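Local coordinates for uncharacterized protein (Helicobacter pylori, PDB 4O5J) that serves as the sialic acid-binding outer-membrane adhesin SabA, probably attaching the bacterium to sialylated glycans on host cells, at residues I91-G96 / Y337-L343; I219-V224 / K321-I326; I304-F308 / V347-K351. The contacts are given in a common frame with arbitrary orientation. Residue numbers count along the deposited sequence, not the author numbering.

Contact 1 of 3, residues I91-G96 / Y337-L343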
ATOM      1  N   ILE A  91      -0.866  -9.175  -2.623  1.00 36.49           N
ATOM      2  CA  ILE A  91      -1.261 -10.421  -3.327  1.00 38.37           C
ATOM      3  C   ILE A  91      -1.162 -11.626  -2.401  1.00 40.05           C
ATOM      4  O   ILE A  91      -2.087 -12.421  -2.304  1.00 37.70           O
ATOM      5  CB  ILE A  91      -0.370 -10.677  -4.591  1.00 42.64           C
ATOM      6  CG1 ILE A  91      -0.479  -9.559  -5.633  1.00 43.91           C
ATOM      7  CG2 ILE A  91      -0.800 -11.973  -5.266  1.00 36.39           C
ATOM      8  CD1 ILE A  91      -1.867  -9.274  -6.099  1.00 39.07           C
ATOM      9  N   THR A  92      -0.028 -11.764  -1.726  1.00 35.67           N
ATOM     10  CA  THR A  92       0.161 -12.833  -0.761  1.00 33.12           C
ATOM     11  C   THR A  92      -0.979 -12.841   0.275  1.00 38.82           C
ATOM     12  O   THR A  92      -1.486 -13.903   0.666  1.00 32.93           O
ATOM     13  CB  THR A  92       1.463 -12.655  -0.020  1.00 37.74           C
ATOM     14  OG1 THR A  92       2.536 -12.760  -0.962  1.00 40.46           O
ATOM     15  CG2 THR A  92       1.623 -13.726   1.030  1.00 31.69           C
ATOM     16  N   SER A  93      -1.413 -11.647   0.694  1.00 28.84           N
ATOM     17  CA  SER A  93      -2.421 -11.597   1.722  1.00 38.83           C
ATOM     18  C   SER A  93      -3.824 -11.957   1.136  1.00 40.53           C
ATOM     19  O   SER A  93      -4.664 -12.574   1.809  1.00 32.40           O
ATOM     20  CB  SER A  93      -2.349 -10.279   2.490  1.00 34.93           C
ATOM     21  OG  SER A  93      -2.834  -9.263   1.708  1.00 53.02           O
ATOM     22  N   VAL A  94      -4.076 -11.559  -0.115  1.00 32.51           N
ATOM     23  CA  VAL A  94      -5.310 -11.963  -0.779  1.00 31.89           C
ATOM     24  C   VAL A  94      -5.369 -13.492  -0.910  1.00 33.66           C
ATOM     25  O   VAL A  94      -6.403 -14.131  -0.614  1.00 31.80           O
ATOM     26  CB  VAL A  94      -5.436 -11.311  -2.188  1.00 32.13           C
ATOM     27  CG1 VAL A  94      -6.591 -11.955  -2.957  1.00 25.53           C
ATOM     28  CG2 VAL A  94      -5.633  -9.797  -2.079  1.00 25.75           C
ATOM     29  N   LEU A  95      -4.284 -14.112  -1.360  1.00 32.60           N
ATOM     30  CA  LEU A  95      -4.277 -15.589  -1.505  1.00 31.87           C
ATOM     31  C   LEU A  95      -4.278 -16.230  -0.106  1.00 33.26           C
ATOM     32  O   LEU A  95      -4.781 -17.315   0.091  1.00 35.34           O
ATOM     33  CB  LEU A  95      -3.048 -16.037  -2.302  1.00 27.38           C
ATOM     34  CG  LEU A  95      -3.153 -15.709  -3.796  1.00 32.29           C
ATOM     35  CD1 LEU A  95      -1.809 -15.936  -4.526  1.00 33.30           C
ATOM     36  CD2 LEU A  95      -4.284 -16.545  -4.415  1.00 31.47           C
ATOM     37  N   GLY A  96      -3.711 -15.548   0.883  1.00 32.52           N
ATOM     38  CA  GLY A  96      -3.758 -16.020   2.261  1.00 29.02           C
ATOM     39  C   GLY A  96      -5.177 -16.003   2.765  1.00 32.98           C
ATOM     40  O   GLY A  96      -5.636 -16.971   3.374  1.00 30.50           O
ATOM     41  N   TYR A 337      -0.976 -23.101   0.529  1.00 61.59           N
ATOM     42  CA  TYR A 337      -0.367 -21.817   0.165  1.00 59.92           C
ATOM     43  C   TYR A 337       0.732 -21.332   1.161  1.00 68.18           C
ATOM     44  O   TYR A 337       0.424 -20.605   2.106  1.00 71.19           O
ATOM     45  CB  TYR A 337      -1.448 -20.751  -0.089  1.00 53.29           C
ATOM     46  CG  TYR A 337      -0.899 -19.456  -0.525  1.00 48.71           C
ATOM     47  CD1 TYR A 337      -0.321 -19.349  -1.805  1.00 45.31           C
ATOM     48  CD2 TYR A 337      -0.944 -18.309   0.334  1.00 45.63           C
ATOM     49  CE1 TYR A 337       0.209 -18.128  -2.215  1.00 50.95           C
ATOM     50  CE2 TYR A 337      -0.419 -17.055  -0.090  1.00 48.12           C
ATOM     51  CZ  TYR A 337       0.162 -16.987  -1.376  1.00 53.18           C
ATOM     52  OH  TYR A 337       0.709 -15.788  -1.911  1.00 55.27           O
ATOM     53  N   ARG A 338       1.992 -21.751   0.925  1.00 70.70           N
ATOM     54  CA  ARG A 338       3.127 -21.507   1.841  1.00 67.57           C
ATOM     55  C   ARG A 338       3.703 -20.092   1.765  1.00 69.54           C
ATOM     56  O   ARG A 338       4.359 -19.647   2.724  1.00 60.88           O
ATOM     57  CB  ARG A 338       4.225 -22.551   1.664  1.00 70.51           C
ATOM     58  CG  ARG A 338       3.813 -23.903   2.267  1.00 75.00           C
ATOM     59  CD  ARG A 338       4.927 -24.935   2.312  1.00 90.17           C
ATOM     60  NE  ARG A 338       6.058 -24.475   3.115  1.00121.76           N
ATOM     61  CZ  ARG A 338       6.193 -24.642   4.435  1.00127.30           C
ATOM     62  NH1 ARG A 338       5.243 -25.256   5.152  1.00120.15           N
ATOM     63  NH2 ARG A 338       7.296 -24.184   5.038  1.00115.24           N
ATOM     64  N   GLN A 339       3.431 -19.383   0.653  1.00 61.58           N
ATOM     65  CA  GLN A 339       3.946 -18.033   0.407  1.00 60.91           C
ATOM     66  C   GLN A 339       3.641 -17.118   1.607  1.00 61.23           C
ATOM     67  O   GLN A 339       4.389 -16.178   1.895  1.00 59.59           O
ATOM     68  CB  GLN A 339       3.365 -17.429  -0.922  1.00 65.43           C
ATOM     69  CG  GLN A 339       4.017 -17.971  -2.140  1.00 76.83           C
ATOM     70  CD  GLN A 339       5.453 -17.554  -2.110  1.00 99.54           C
ATOM     71  OE1 GLN A 339       5.745 -16.368  -2.012  1.00116.40           O
ATOM     72  NE2 GLN A 339       6.363 -18.515  -2.139  1.00109.99           N
ATOM     73  N   VAL A 340       2.546 -17.416   2.305  1.00 54.30           N
ATOM     74  CA  VAL A 340       2.067 -16.624   3.417  1.00 52.14           C
ATOM     75  C   VAL A 340       3.143 -16.556   4.555  1.00 59.95           C
ATOM     76  O   VAL A 340       3.031 -15.756   5.493  1.00 64.79           O
ATOM     77  CB  VAL A 340       0.659 -17.147   3.871  1.00 49.05           C
ATOM     78  CG1 VAL A 340       0.760 -18.063   5.080  1.00 45.42           C
ATOM     79  CG2 VAL A 340      -0.281 -15.990   4.137  1.00 46.13           C
ATOM     80  N   VAL A 341       4.197 -17.375   4.439  1.00 60.98           N
ATOM     81  CA  VAL A 341       5.225 -17.432   5.439  1.00 66.76           C
ATOM     82  C   VAL A 341       6.168 -16.229   5.222  1.00 68.96           C
ATOM     83  O   VAL A 341       6.887 -15.808   6.125  1.00 68.38           O
ATOM     84  CB  VAL A 341       5.933 -18.807   5.398  1.00 67.98           C
ATOM     85  CG1 VAL A 341       7.086 -18.810   4.401  1.00 63.67           C
ATOM     86  CG2 VAL A 341       6.402 -19.163   6.760  1.00 89.60           C
ATOM     87  N   ASN A 342       6.152 -15.670   4.021  1.00 53.43           N
ATOM     88  CA  ASN A 342       6.922 -14.472   3.726  1.00 53.04           C
ATOM     89  C   ASN A 342       6.183 -13.196   4.039  1.00 52.67           C
ATOM     90  O   ASN A 342       6.755 -12.123   3.910  1.00 54.15           O
ATOM     91  CB  ASN A 342       7.314 -14.448   2.251  1.00 55.64           C
ATOM     92  CG  ASN A 342       8.113 -15.688   1.870  1.00 69.61           C
ATOM     93  OD1 ASN A 342       8.970 -16.129   2.621  1.00 75.41           O
ATOM     94  ND2 ASN A 342       7.813 -16.269   0.731  1.00 74.68           N
ATOM     95  N   LEU A 343       4.905 -13.307   4.430  1.00 48.05           N
ATOM     96  CA  LEU A 343       4.034 -12.121   4.526  1.00 45.03           C
ATOM     97  C   LEU A 343       4.576 -11.063   5.487  1.00 45.41           C
ATOM     98  O   LEU A 343       4.745  -9.895   5.126  1.00 52.33           O
ATOM     99  CB  LEU A 343       2.618 -12.510   4.905  1.00 38.44           C
ATOM    100  CG  LEU A 343       1.702 -11.327   5.051  1.00 42.09           C
ATOM    101  CD1 LEU A 343       1.696 -10.460   3.772  1.00 36.30           C
ATOM    102  CD2 LEU A 343       0.291 -11.769   5.446  1.00 44.75           C
TER
HETATM  103  O   HOH W   1       5.107 -13.649  -0.810  1.00 65.88           O
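Near the end of the loop before helix 343-396, Tyr337 packs against helix 82-101. Its ring takes Leu95 CB over one face, a CH-pi contact with CB 3.7 Å from the ring centroid, while Tyr337 OH comes within 3.2 Å of Thr92 CA. That hydroxyl is hydrogen-bonded to Gln163 of helix 146-163, which also bonds to Thr92 OG1; the threonine hydroxyl in turn binds the carbonyl of Gln88. Gln339 approaches through its backbone carbonyl, O lying 3.8 Å from Thr92 CG2, and through a water that donates to both Thr92 OG1 (2.7 Å) and Gln339 OE1 (3.0 Å). One residue on, Val340 places CA 3.8 Å from Thr92 CG2 and CG2 4.0 Å from Gly96 CA; a beta carbon on Gly96 would clash with that methyl, so glycine permits the close fit. Leu343, on the long helix 343-396, sets CB 4.2 Å from Thr92 CG2 and CD2 4.2 Å from Ser93 CB. The segments thus meet by van der Waals and CH-pi packing centred on Thr92; its hydroxyl and that of Tyr337 bond directly to other residues, leaving one water as the polar bridge, so this buried interface rests on close shape fit rather than direct polar pairing.

Contact 2 of 3, residues I219-V224 / K321-I326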
ATOM      1  N   ILE A 219     -12.161 -23.451  10.606  1.00 30.30           N
ATOM      2  CA  ILE A 219     -10.742 -23.353  10.415  1.00 28.57           C
ATOM      3  C   ILE A 219      -9.975 -23.993  11.580  1.00 34.87           C
ATOM      4  O   ILE A 219     -10.100 -23.541  12.720  1.00 37.87           O
ATOM      5  CB  ILE A 219     -10.310 -21.908  10.294  1.00 28.06           C
ATOM      6  CG1 ILE A 219     -10.909 -21.282   9.030  1.00 24.69           C
ATOM      7  CG2 ILE A 219      -8.782 -21.836  10.259  1.00 27.08           C
ATOM      8  CD1 ILE A 219     -10.908 -19.742   9.009  1.00 28.21           C
ATOM      9  N   VAL A 220      -9.171 -25.018  11.288  1.00 36.43           N
ATOM     10  CA  VAL A 220      -8.363 -25.692  12.282  1.00 26.32           C
ATOM     11  C   VAL A 220      -6.899 -25.444  12.001  1.00 38.00           C
ATOM     12  O   VAL A 220      -6.353 -25.916  10.998  1.00 41.32           O
ATOM     13  CB  VAL A 220      -8.598 -27.199  12.285  1.00 34.75           C
ATOM     14  CG1 VAL A 220      -7.807 -27.873  13.464  1.00 31.76           C
ATOM     15  CG2 VAL A 220     -10.127 -27.505  12.414  1.00 31.51           C
ATOM     16  N   ILE A 221      -6.246 -24.720  12.903  1.00 38.17           N
ATOM     17  CA  ILE A 221      -4.816 -24.530  12.823  1.00 35.72           C
ATOM     18  C   ILE A 221      -4.220 -24.827  14.181  1.00 43.91           C
ATOM     19  O   ILE A 221      -4.535 -24.116  15.146  1.00 45.83           O
ATOM     20  CB  ILE A 221      -4.473 -23.099  12.451  1.00 34.04           C
ATOM     21  CG1 ILE A 221      -5.114 -22.728  11.065  1.00 32.11           C
ATOM     22  CG2 ILE A 221      -2.946 -22.860  12.450  1.00 32.55           C
ATOM     23  CD1 ILE A 221      -4.966 -21.251  10.704  1.00 31.57           C
ATOM     24  N   SER A 222      -3.378 -25.865  14.277  1.00 44.38           N
ATOM     25  CA  SER A 222      -2.785 -26.259  15.551  1.00 47.77           C
ATOM     26  C   SER A 222      -2.012 -25.131  16.183  1.00 44.52           C
ATOM     27  O   SER A 222      -1.236 -24.467  15.535  1.00 52.31           O
ATOM     28  CB  SER A 222      -1.838 -27.419  15.351  1.00 53.04           C
ATOM     29  OG  SER A 222      -2.629 -28.549  15.115  1.00 73.51           O
ATOM     30  N   GLY A 223      -2.254 -24.901  17.460  1.00 50.55           N
ATOM     31  CA  GLY A 223      -1.533 -23.883  18.209  1.00 46.28           C
ATOM     32  C   GLY A 223      -2.183 -22.529  17.991  1.00 49.03           C
ATOM     33  O   GLY A 223      -1.718 -21.534  18.478  1.00 56.62           O
ATOM     34  N   VAL A 224      -3.250 -22.478  17.226  1.00 41.17           N
ATOM     35  CA  VAL A 224      -3.922 -21.246  17.004  1.00 38.25           C
ATOM     36  C   VAL A 224      -5.429 -21.374  17.255  1.00 44.70           C
ATOM     37  O   VAL A 224      -5.975 -20.637  18.081  1.00 48.31           O
ATOM     38  CB  VAL A 224      -3.685 -20.768  15.565  1.00 38.23           C
ATOM     39  CG1 VAL A 224      -4.614 -19.599  15.231  1.00 33.04           C
ATOM     40  CG2 VAL A 224      -2.198 -20.423  15.364  1.00 37.17           C
ATOM     41  N   LYS A 321      -0.687 -17.799   9.378  1.00 38.60           N
ATOM     42  CA  LYS A 321      -0.532 -19.247   9.592  1.00 37.41           C
ATOM     43  C   LYS A 321      -1.464 -20.045   8.683  1.00 45.50           C
ATOM     44  O   LYS A 321      -1.657 -21.257   8.866  1.00 41.53           O
ATOM     45  CB  LYS A 321      -0.756 -19.602  11.051  1.00 34.18           C
ATOM     46  CG  LYS A 321       0.211 -18.955  12.013  1.00 42.77           C
ATOM     47  CD  LYS A 321       1.519 -19.596  11.961  1.00 51.78           C
ATOM     48  CE  LYS A 321       2.383 -19.055  13.079  1.00 65.88           C
ATOM     49  NZ  LYS A 321       3.560 -19.933  13.004  1.00 84.19           N
ATOM     50  N   ALA A 322      -2.077 -19.362   7.713  1.00 41.90           N
ATOM     51  CA  ALA A 322      -3.135 -19.967   6.881  1.00 41.57           C
ATOM     52  C   ALA A 322      -2.626 -21.236   6.206  1.00 45.55           C
ATOM     53  O   ALA A 322      -3.404 -22.135   5.931  1.00 46.98           O
ATOM     54  CB  ALA A 322      -3.657 -18.958   5.834  1.00 38.39           C
ATOM     55  N   TYR A 323      -1.306 -21.321   5.981  1.00 48.22           N
ATOM     56  CA  TYR A 323      -0.746 -22.443   5.264  1.00 48.87           C
ATOM     57  C   TYR A 323      -0.741 -23.688   6.123  1.00 55.75           C
ATOM     58  O   TYR A 323      -0.500 -24.773   5.599  1.00 55.25           O
ATOM     59  CB  TYR A 323       0.673 -22.144   4.777  1.00 47.71           C
ATOM     60  CG  TYR A 323       1.692 -22.086   5.905  1.00 55.44           C
ATOM     61  CD1 TYR A 323       2.477 -23.188   6.233  1.00 55.96           C
ATOM     62  CD2 TYR A 323       1.853 -20.926   6.666  1.00 54.13           C
ATOM     63  CE1 TYR A 323       3.404 -23.109   7.266  1.00 61.10           C
ATOM     64  CE2 TYR A 323       2.793 -20.853   7.712  1.00 58.51           C
ATOM     65  CZ  TYR A 323       3.549 -21.939   7.992  1.00 62.55           C
ATOM     66  OH  TYR A 323       4.465 -21.876   9.025  1.00 76.43           O
ATOM     67  N   LEU A 324      -0.988 -23.548   7.425  1.00 50.46           N
ATOM     68  CA  LEU A 324      -1.026 -24.681   8.348  1.00 48.85           C
ATOM     69  C   LEU A 324      -2.456 -25.211   8.514  1.00 51.01           C
ATOM     70  O   LEU A 324      -2.693 -26.156   9.255  1.00 50.30           O
ATOM     71  CB  LEU A 324      -0.469 -24.291   9.737  1.00 45.60           C
ATOM     72  CG  LEU A 324       1.032 -24.036   9.655  1.00 55.80           C
ATOM     73  CD1 LEU A 324       1.509 -23.338  10.912  1.00 52.10           C
ATOM     74  CD2 LEU A 324       1.799 -25.334   9.403  1.00 52.12           C
ATOM     75  N   LYS A 325      -3.409 -24.593   7.844  1.00 44.38           N
ATOM     76  CA  LYS A 325      -4.792 -25.035   7.939  1.00 41.53           C
ATOM     77  C   LYS A 325      -4.938 -26.493   7.545  1.00 55.13           C
ATOM     78  O   LYS A 325      -4.388 -26.903   6.532  1.00 65.10           O
ATOM     79  CB  LYS A 325      -5.665 -24.153   7.096  1.00 38.61           C
ATOM     80  CG  LYS A 325      -7.143 -24.380   7.214  1.00 40.17           C
ATOM     81  CD  LYS A 325      -7.843 -23.313   6.350  1.00 38.03           C
ATOM     82  CE  LYS A 325      -9.273 -23.760   6.061  1.00 30.68           C
ATOM     83  NZ  LYS A 325      -9.920 -22.917   5.042  1.00 26.24           N
ATOM     84  N   ILE A 326      -5.596 -27.310   8.366  1.00 52.04           N
ATOM     85  CA  ILE A 326      -5.798 -28.706   8.006  1.00 54.96           C
ATOM     86  C   ILE A 326      -7.253 -29.023   7.945  1.00 48.72           C
ATOM     87  O   ILE A 326      -8.037 -28.485   8.714  1.00 51.47           O
ATOM     88  CB  ILE A 326      -5.108 -29.669   8.942  1.00 59.27           C
ATOM     89  CG1 ILE A 326      -5.594 -29.476  10.361  1.00 46.10           C
ATOM     90  CG2 ILE A 326      -3.532 -29.525   8.794  1.00 67.84           C
ATOM     91  CD1 ILE A 326      -4.526 -29.723  11.463  1.00 54.68           C
TER
HETATM   92  O   HOH W   2      -9.648 -26.147   8.635  1.00 29.90           O
HETATM   93  O   HOH W   3      -2.148 -26.978  11.912  1.00 53.93           O
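Ile221 is the central side chain where two loop segments meet. In its m,t conformation it packs against residues 321-325: CD1 lies 3.8 Å from Lys321 O, CG1 3.9 Å from Lys325 CA, and CG2 3.9 Å from Leu324 CB. The two lysines behave differently. With chi1 at m, Lys321 CG lies 4.4 Å from Val224 CG2; chi2, also m, then turns the rest of the chain away. Lys325 is trans throughout; its CE passes 4.2 Å from Ile219 CG1, and the extended chain delivers NZ to the carbonyls of Ser99, Leu100, Ala102 and Tyr105, at and just beyond the C-terminal end of helix 82-101. Ile326 takes the p setting at chi1, with chi2 between wells, which brings CG1 to 4.1 Å from Val220 CG1 and CD1 to 4.3 Å from Ser222 OG. Beneath these side chains the backbones are joined directly once, by Ile326 N to Val220 O (3.1 Å). Waters extend the link on either side of this bond, one joining Val220 N to Ile326 O and the other Ser222 N to Leu324 O. Gly223, at positive phi, completes a type II beta turn closed by Val224 N to Ile221 O (2.9 Å). The contact is loop-to-loop packing: one direct backbone hydrogen bond, flanked by two water bridges, ties the loop between strands 214-215 and 234-235 to the one between helices 313-320 and 343-396, while Lys325 anchors the latter to the end of helix 82-101.

Contact 3 of 3, residues I304-F308 / V347-K351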
ATOM      1  N   ILE A 304      -0.930   1.452   2.928  1.00 39.25           N
ATOM      2  CA  ILE A 304      -1.032  -0.021   2.930  1.00 41.50           C
ATOM      3  C   ILE A 304      -0.465  -0.622   4.229  1.00 40.61           C
ATOM      4  O   ILE A 304      -1.039  -1.531   4.787  1.00 40.56           O
ATOM      5  CB  ILE A 304      -0.350  -0.618   1.674  1.00 38.98           C
ATOM      6  CG1 ILE A 304      -1.238  -0.353   0.447  1.00 37.59           C
ATOM      7  CG2 ILE A 304      -0.105  -2.118   1.856  1.00 37.19           C
ATOM      8  CD1 ILE A 304      -0.388  -0.012  -0.696  1.00 52.38           C
ATOM      9  N   PHE A 305       0.676  -0.117   4.684  1.00 38.80           N
ATOM     10  CA  PHE A 305       1.228  -0.578   5.938  1.00 39.09           C
ATOM     11  C   PHE A 305       0.198  -0.382   7.070  1.00 39.00           C
ATOM     12  O   PHE A 305      -0.078  -1.317   7.850  1.00 43.29           O
ATOM     13  CB  PHE A 305       2.565   0.073   6.284  1.00 39.57           C
ATOM     14  CG  PHE A 305       3.004  -0.292   7.695  1.00 47.44           C
ATOM     15  CD1 PHE A 305       3.462  -1.577   7.988  1.00 51.24           C
ATOM     16  CD2 PHE A 305       2.850   0.588   8.736  1.00 51.52           C
ATOM     17  CE1 PHE A 305       3.827  -1.949   9.276  1.00 50.84           C
ATOM     18  CE2 PHE A 305       3.233   0.229  10.048  1.00 51.46           C
ATOM     19  CZ  PHE A 305       3.710  -1.043  10.327  1.00 50.90           C
ATOM     20  N   ASN A 306      -0.401   0.801   7.134  1.00 35.87           N
ATOM     21  CA  ASN A 306      -1.412   1.099   8.155  1.00 34.48           C
ATOM     22  C   ASN A 306      -2.577   0.157   8.081  1.00 39.15           C
ATOM     23  O   ASN A 306      -3.138  -0.232   9.129  1.00 43.92           O
ATOM     24  CB  ASN A 306      -1.867   2.569   8.069  1.00 39.43           C
ATOM     25  CG  ASN A 306      -0.780   3.536   8.563  1.00 44.15           C
ATOM     26  OD1 ASN A 306       0.194   3.107   9.201  1.00 44.86           O
ATOM     27  ND2 ASN A 306      -0.949   4.860   8.294  1.00 39.36           N
ATOM     28  N   LEU A 307      -2.979  -0.238   6.855  1.00 37.74           N
ATOM     29  CA  LEU A 307      -4.103  -1.161   6.711  1.00 34.38           C
ATOM     30  C   LEU A 307      -3.726  -2.546   7.260  1.00 40.01           C
ATOM     31  O   LEU A 307      -4.568  -3.230   7.825  1.00 41.81           O
ATOM     32  CB  LEU A 307      -4.557  -1.274   5.232  1.00 35.50           C
ATOM     33  CG  LEU A 307      -5.403  -0.045   4.766  1.00 37.59           C
ATOM     34  CD1 LEU A 307      -5.479   0.057   3.231  1.00 38.17           C
ATOM     35  CD2 LEU A 307      -6.770  -0.121   5.415  1.00 35.43           C
ATOM     36  N   PHE A 308      -2.476  -2.960   7.111  1.00 35.75           N
ATOM     37  CA  PHE A 308      -2.031  -4.235   7.656  1.00 35.96           C
ATOM     38  C   PHE A 308      -1.968  -4.113   9.196  1.00 40.37           C
ATOM     39  O   PHE A 308      -2.340  -5.025   9.908  1.00 45.99           O
ATOM     40  CB  PHE A 308      -0.638  -4.583   7.198  1.00 37.58           C
ATOM     41  CG  PHE A 308      -0.598  -5.340   5.889  1.00 41.06           C
ATOM     42  CD1 PHE A 308      -1.045  -6.667   5.844  1.00 43.00           C
ATOM     43  CD2 PHE A 308      -0.129  -4.744   4.732  1.00 41.62           C
ATOM     44  CE1 PHE A 308      -1.055  -7.386   4.668  1.00 47.15           C
ATOM     45  CE2 PHE A 308      -0.086  -5.480   3.554  1.00 41.78           C
ATOM     46  CZ  PHE A 308      -0.559  -6.802   3.512  1.00 40.60           C
ATOM     47  N   VAL A 347       5.614  -7.129   4.794  1.00 39.69           N
ATOM     48  CA  VAL A 347       4.926  -6.034   5.452  1.00 42.51           C
ATOM     49  C   VAL A 347       5.936  -5.137   6.189  1.00 47.19           C
ATOM     50  O   VAL A 347       5.881  -3.896   6.095  1.00 49.51           O
ATOM     51  CB  VAL A 347       3.851  -6.551   6.436  1.00 42.76           C
ATOM     52  CG1 VAL A 347       3.308  -5.401   7.305  1.00 40.99           C
ATOM     53  CG2 VAL A 347       2.749  -7.242   5.647  1.00 41.42           C
ATOM     54  N   GLN A 348       6.880  -5.758   6.893  1.00 49.53           N
ATOM     55  CA  GLN A 348       7.888  -4.975   7.629  1.00 53.88           C
ATOM     56  C   GLN A 348       8.737  -4.189   6.646  1.00 51.65           C
ATOM     57  O   GLN A 348       9.140  -3.067   6.905  1.00 54.01           O
ATOM     58  CB  GLN A 348       8.771  -5.872   8.459  1.00 59.85           C
ATOM     59  CG  GLN A 348       8.012  -6.527   9.629  1.00 77.87           C
ATOM     60  CD  GLN A 348       7.228  -5.524  10.498  1.00 91.08           C
ATOM     61  OE1 GLN A 348       7.801  -4.550  11.016  1.00 93.11           O
ATOM     62  NE2 GLN A 348       5.918  -5.774  10.671  1.00 80.04           N
ATOM     63  N   THR A 349       9.006  -4.786   5.492  1.00 47.56           N
ATOM     64  CA  THR A 349       9.759  -4.061   4.455  1.00 45.19           C
ATOM     65  C   THR A 349       9.032  -2.785   4.002  1.00 51.56           C
ATOM     66  O   THR A 349       9.692  -1.765   3.731  1.00 56.17           O
ATOM     67  CB  THR A 349      10.063  -4.970   3.272  1.00 48.22           C
ATOM     68  OG1 THR A 349      10.892  -6.053   3.731  1.00 55.45           O
ATOM     69  CG2 THR A 349      10.734  -4.240   2.122  1.00 41.55           C
ATOM     70  N   ILE A 350       7.704  -2.830   3.882  1.00 48.10           N
ATOM     71  CA  ILE A 350       6.945  -1.630   3.563  1.00 41.37           C
ATOM     72  C   ILE A 350       7.208  -0.584   4.648  1.00 41.95           C
ATOM     73  O   ILE A 350       7.465   0.572   4.352  1.00 49.25           O
ATOM     74  CB  ILE A 350       5.447  -1.870   3.551  1.00 39.69           C
ATOM     75  CG1 ILE A 350       5.094  -2.997   2.600  1.00 39.22           C
ATOM     76  CG2 ILE A 350       4.762  -0.602   3.094  1.00 36.39           C
ATOM     77  CD1 ILE A 350       3.591  -3.246   2.552  1.00 43.13           C
ATOM     78  N   LYS A 351       7.114  -1.001   5.897  1.00 40.58           N
ATOM     79  CA  LYS A 351       7.353  -0.066   7.027  1.00 45.33           C
ATOM     80  C   LYS A 351       8.769   0.531   6.969  1.00 50.64           C
ATOM     81  O   LYS A 351       8.948   1.745   7.120  1.00 55.48           O
ATOM     82  CB  LYS A 351       7.162  -0.795   8.356  1.00 48.57           C
ATOM     83  CG  LYS A 351       7.493   0.049   9.597  1.00 47.59           C
ATOM     84  CD  LYS A 351       7.410  -0.785  10.873  1.00 53.21           C
ATOM     85  CE  LYS A 351       7.899   0.045  12.055  1.00 66.26           C
ATOM     86  NZ  LYS A 351       7.892  -0.858  13.202  1.00 79.28           N
TER
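Helices 281-309 and 343-396 cross here with their local axes 9.6 Å apart at closest approach and 133° between their directions, and the side chains between them meet chiefly through apolar contacts. Two are CH-pi interactions. Val347 CG2 sits almost exactly on the normal of the Phe308 ring, 3.6 Å from its centroid, and Lys351 CB lies 3.9 Å from the centroid of the Phe305 ring, again over a face; the lysine's extended chain then carries its amine away from the interface. Other contacts, aliphatic or aliphatic-aromatic, include Phe305 CD1 to Val347 CG1, Phe305 CB to Ile350 CG2, and Ile304 CG2 to Ile350 CD1, each 3.9 Å. Around this interface, Ile304 and Phe308 also touch helices 241-268 and 82-101, while Ile350 reaches Asn85 of the latter. This is obliquely antiparallel helix packing, part of the packed helical body of the adhesion domain, whose fold is related to tetratricopeptide repeats.

In the fold
Contact 1 lies between the other two along the helical body, with its centre 14 Å from that of each. It meets contact 2 where Val340 CG1 packs 3.5 Å from Tyr323 CD2 and Gly96 O lies 3.7 Å from Ala322 CB, and meets contact 3 where Ser93 OG lies 3.8 Å from Phe308 CZ. Contacts 2 and 3 do not touch: their centres are 23 Å apart and their nearest atoms about 11 Å. Along the chain, contact 2 nests within the loop closed by contact 1, whereas contact 3 crosses both. A glycerol, probably from crystallisation, lies about 4 Å from the Leu95 side chain.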